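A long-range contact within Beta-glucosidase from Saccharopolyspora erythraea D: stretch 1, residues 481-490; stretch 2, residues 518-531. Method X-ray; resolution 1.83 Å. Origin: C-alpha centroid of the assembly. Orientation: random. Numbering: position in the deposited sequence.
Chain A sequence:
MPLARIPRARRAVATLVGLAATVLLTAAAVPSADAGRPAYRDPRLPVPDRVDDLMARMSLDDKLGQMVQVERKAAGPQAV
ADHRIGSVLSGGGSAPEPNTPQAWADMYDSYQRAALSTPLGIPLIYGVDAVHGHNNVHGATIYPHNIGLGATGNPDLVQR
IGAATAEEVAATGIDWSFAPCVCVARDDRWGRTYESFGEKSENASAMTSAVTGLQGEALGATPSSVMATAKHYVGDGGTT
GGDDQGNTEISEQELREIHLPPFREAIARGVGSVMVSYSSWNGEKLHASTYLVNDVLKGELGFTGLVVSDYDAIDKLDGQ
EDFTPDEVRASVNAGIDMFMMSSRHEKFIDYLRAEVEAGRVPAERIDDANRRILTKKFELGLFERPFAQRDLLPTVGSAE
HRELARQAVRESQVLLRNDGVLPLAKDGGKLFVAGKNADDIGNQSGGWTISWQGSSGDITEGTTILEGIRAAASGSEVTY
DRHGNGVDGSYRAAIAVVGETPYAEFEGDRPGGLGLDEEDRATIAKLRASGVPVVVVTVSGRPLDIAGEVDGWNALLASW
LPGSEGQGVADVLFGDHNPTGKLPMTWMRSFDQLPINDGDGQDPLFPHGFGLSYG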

# COMPACT_ATOMS: atom_id res chain seq x y z
N ASP A 481 22.27 5.75 22.21
CA ASP A 481 21.70 7.02 22.64
C ASP A 481 21.08 7.71 21.44
O ASP A 481 21.75 7.89 20.41
N ARG A 482 19.82 8.13 21.58
CA ARG A 482 19.10 8.68 20.43
C ARG A 482 19.89 9.79 19.76
O ARG A 482 19.92 9.87 18.52
N HIS A 483 20.54 10.64 20.54
CA HIS A 483 21.19 11.84 20.03
C HIS A 483 22.71 11.69 19.92
O HIS A 483 23.40 12.69 19.69
N GLY A 484 23.23 10.48 20.05
CA GLY A 484 24.66 10.27 19.97
C GLY A 484 25.44 10.64 21.22
O GLY A 484 26.67 10.61 21.19
N ASN A 485 24.75 11.00 22.31
CA ASN A 485 25.44 11.44 23.51
C ASN A 485 26.18 10.28 24.16
O ASN A 485 25.63 9.19 24.32
N GLY A 486 27.44 10.50 24.52
CA GLY A 486 28.24 9.47 25.13
C GLY A 486 29.14 8.73 24.17
O GLY A 486 29.96 7.91 24.62
N VAL A 487 29.02 8.98 22.87
CA VAL A 487 29.95 8.37 21.93
C VAL A 487 31.33 8.98 22.14
O VAL A 487 31.47 10.15 22.50
N ASP A 488 32.36 8.16 21.95
CA ASP A 488 33.74 8.63 22.04
C ASP A 488 34.60 7.73 21.17
O ASP A 488 34.12 6.78 20.55
N GLY A 489 35.90 8.03 21.15
CA GLY A 489 36.85 7.34 20.28
C GLY A 489 37.15 5.92 20.69
O GLY A 489 37.87 5.23 19.95
N SER A 490 36.62 5.45 21.82
CA SER A 490 36.83 4.06 22.22
C SER A 490 35.94 3.08 21.46
O SER A 490 36.15 1.86 21.60
N GLU A 518 17.12 18.78 11.68
CA GLU A 518 18.26 19.27 12.44
C GLU A 518 18.72 18.24 13.47
O GLU A 518 19.91 18.18 13.79
N GLU A 519 17.81 17.40 13.95
CA GLU A 519 18.21 16.35 14.87
C GLU A 519 19.13 15.35 14.18
O GLU A 519 20.19 14.99 14.72
N ASP A 520 18.74 14.87 12.99
CA ASP A 520 19.57 13.89 12.29
C ASP A 520 20.96 14.45 11.99
O ASP A 520 21.96 13.73 12.12
N ARG A 521 21.04 15.72 11.58
CA ARG A 521 22.35 16.26 11.23
C ARG A 521 23.20 16.53 12.47
O ARG A 521 24.41 16.31 12.45
N ALA A 522 22.57 16.97 13.57
CA ALA A 522 23.29 17.11 14.84
C ALA A 522 23.82 15.77 15.33
O ALA A 522 24.97 15.68 15.79
N THR A 523 23.01 14.72 15.25
CA THR A 523 23.45 13.41 15.74
C THR A 523 24.58 12.85 14.89
O THR A 523 25.57 12.32 15.42
N ILE A 524 24.47 12.95 13.56
CA ILE A 524 25.56 12.46 12.71
C ILE A 524 26.83 13.26 12.96
O ILE A 524 27.93 12.69 13.00
N ALA A 525 26.71 14.58 13.13
CA ALA A 525 27.90 15.39 13.38
C ALA A 525 28.56 15.01 14.70
O ALA A 525 29.79 14.92 14.79
N LYS A 526 27.74 14.76 15.73
CA LYS A 526 28.28 14.31 17.00
C LYS A 526 29.03 12.99 16.86
O LYS A 526 30.09 12.80 17.47
N LEU A 527 28.51 12.07 16.04
CA LEU A 527 29.18 10.79 15.83
C LEU A 527 30.46 10.96 15.02
O LEU A 527 31.48 10.34 15.33
N ARG A 528 30.42 11.77 13.96
CA ARG A 528 31.64 11.98 13.20
C ARG A 528 32.71 12.66 14.04
O ARG A 528 33.90 12.36 13.89
N ALA A 529 32.32 13.56 14.95
CA ALA A 529 33.29 14.27 15.78
C ALA A 529 34.05 13.33 16.70
O ALA A 529 35.10 13.71 17.23
N SER A 530 33.54 12.12 16.92
CA SER A 530 34.25 11.18 17.78
C SER A 530 35.48 10.59 17.11
O SER A 530 36.28 9.94 17.79
N GLY A 531 35.64 10.80 15.80
CA GLY A 531 36.72 10.21 15.03
C GLY A 531 36.51 8.75 14.68
O GLY A 531 37.36 8.16 14.00

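The contact between the two stretches is anchored at one end by a salt bridge between Arg 482 and Glu 519. Arg 482 leaves its backbone sideways to the helix, but an extended side chain, with chi1 to chi3 all t, brings its guanidinium to the carboxylate. Glu 519 points toward the loop and is likewise extended, t at chi1 and chi2. The pairing is bidentate: Arg 482 NE donates to Glu 519 OE1 at 2.7 Å and Arg 482 NH2 to Glu 519 OE2 at 3.1 Å, with a weak additional bond from Arg 482 NH2 to Glu 519 OE1 at 3.4 Å. Glu 519 OE1 lies near the guanidinium plane, at its edge.

A water extends this polar cluster. Its O atom donates to Arg 482 O (2.7 Å) and to Glu 519 OE1 (2.8 Å), and accepts from Thr 523 OG1 (2.7 Å), thereby joining the loop backbone to two side chains one helical turn apart. Thr 523, rotamer m, points toward the loop, and Thr 523 OG1 also approaches His 483 CA at 3.4 Å. His 483, rotamer m, starts sideways, but its end comes nearer the helix, with His 483 CE1 3.4 Å from Glu 519 OE1.

Asp 481, chi1 t, supports the turn within its own stretch. Asp 481 OD1 accepts from His 483 N at 3.0 Å, within the type I turn from Asp 481 to Gly 484, and weakly from Asn 485 N at 3.0 Å, just past it. Here the loop comes close to the helix: Gly 484 CA is 3.9 Å from Leu 527 CD2, and an ideal CB on Gly 484 would lie only 3.2 Å from Leu 527 CD2 and 3.4 Å from Lys 526 CD. Its positive phi also favours glycine.

Lys 526 points toward the loop and lays its aliphatic chain along it, with chi1 and chi2 t and chi3 and chi4 m. Lys 526 CD sits 3.3 Å from both His 483 O and Gly 484 O, while Lys 526 CE is 3.3 Å from Asn 485 OD1.

Farther along, Val 487 makes the apolar side-chain contact. Rotamer p, it points toward the helix and sets Val 487 CG1 3.8 Å from Leu 527 CD2; Leu 527 starts sideways, but its m, t conformation carries its end nearer the loop. Val 487 CG2 meets Ser 530 OG at 4.0 Å. Ser 530, rotamer p, points toward the loop; Ser 530 OG donates to Leu 527 O at 2.6 Å, and Ser 530 CB packs against Asp 488 C at 4.0 Å.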

# COMPACT_ATOMS: atom_id res chain seq x y z
CB ASP A 481 22.76 7.94 23.27
CG ASP A 481 22.15 9.20 23.86
OD1 ASP A 481 21.96 10.19 23.13
OD2 ASP A 481 21.86 9.20 25.08
CB ARG A 482 17.73 9.20 20.85
CG ARG A 482 17.00 9.92 19.70
CD ARG A 482 15.55 10.18 20.04
NE ARG A 482 14.93 11.09 19.09
CZ ARG A 482 13.64 11.43 19.15
NH1 ARG A 482 12.88 10.95 20.13
NH2 ARG A 482 13.12 12.26 18.26
CB HIS A 483 20.84 13.04 20.90
CG HIS A 483 19.37 13.37 20.89
ND1 HIS A 483 18.80 14.19 19.95
CD2 HIS A 483 18.37 12.95 21.70
CE1 HIS A 483 17.50 14.28 20.19
NE2 HIS A 483 17.21 13.54 21.24
CB ASN A 485 24.45 12.05 24.50
CG ASN A 485 23.90 13.37 24.02
OD1 ASN A 485 24.59 14.12 23.33
ND2 ASN A 485 22.67 13.66 24.38
CB VAL A 487 29.47 8.56 20.47
CG1 VAL A 487 29.65 10.01 20.01
CG2 VAL A 487 30.21 7.61 19.54
CB ASP A 488 34.24 8.68 23.50
CG ASP A 488 34.20 7.34 24.20
OD1 ASP A 488 34.53 6.30 23.60
OD2 ASP A 488 33.84 7.32 25.40
CB SER A 490 36.60 3.90 23.72
OG SER A 490 35.21 3.90 24.03
CB GLU A 518 17.93 20.62 13.09
CG GLU A 518 17.85 21.74 12.04
CD GLU A 518 18.09 23.13 12.61
OE1 GLU A 518 18.05 23.29 13.85
OE2 GLU A 518 18.34 24.06 11.81
CB GLU A 519 16.99 15.65 15.45
CG GLU A 519 17.37 14.41 16.26
CD GLU A 519 16.17 13.63 16.81
OE1 GLU A 519 16.40 12.58 17.44
OE2 GLU A 519 15.00 14.07 16.62
CB ASP A 520 18.90 13.46 10.98
CG ASP A 520 17.62 12.65 11.20
OD1 ASP A 520 17.28 12.30 12.35
OD2 ASP A 520 16.94 12.37 10.19
CB ARG A 521 22.19 17.53 10.39
CG ARG A 521 21.30 17.31 9.18
CD ARG A 521 21.49 18.36 8.15
NE ARG A 521 20.39 19.31 8.22
CZ ARG A 521 20.46 20.44 8.91
NH1 ARG A 521 21.58 20.76 9.54
NH2 ARG A 521 19.42 21.26 8.93
CB ALA A 522 22.36 17.72 15.89
CB THR A 523 22.27 12.45 15.79
OG1 THR A 523 21.38 12.88 16.82
CG2 THR A 523 22.74 11.04 16.10
CB ILE A 524 25.15 12.51 11.23
CG1 ILE A 524 24.02 11.52 10.94
CG2 ILE A 524 26.36 12.23 10.34
CD1 ILE A 524 23.38 11.72 9.55
CB ALA A 525 27.54 16.88 13.37
CB LYS A 526 27.15 14.18 18.02
CG LYS A 526 27.63 13.90 19.44
CD LYS A 526 26.45 13.80 20.38
CE LYS A 526 25.66 15.10 20.38
NZ LYS A 526 26.47 16.20 20.97
CB LEU A 527 28.27 9.80 15.11
CG LEU A 527 26.98 9.32 15.78
CD1 LEU A 527 26.46 8.06 15.08
CD2 LEU A 527 27.19 9.08 17.25
CB ARG A 528 31.35 12.78 11.93
CG ARG A 528 30.33 12.12 11.01
CD ARG A 528 30.41 12.63 9.58
NE ARG A 528 30.65 14.07 9.52
CZ ARG A 528 31.75 14.63 9.02
NH1 ARG A 528 32.71 13.88 8.49
NH2 ARG A 528 31.87 15.94 9.03
CB ALA A 529 32.60 15.35 16.61
CB SER A 530 33.30 10.06 18.22
OG SER A 530 32.97 9.22 17.13
O HOH W 1 18.97 11.74 16.88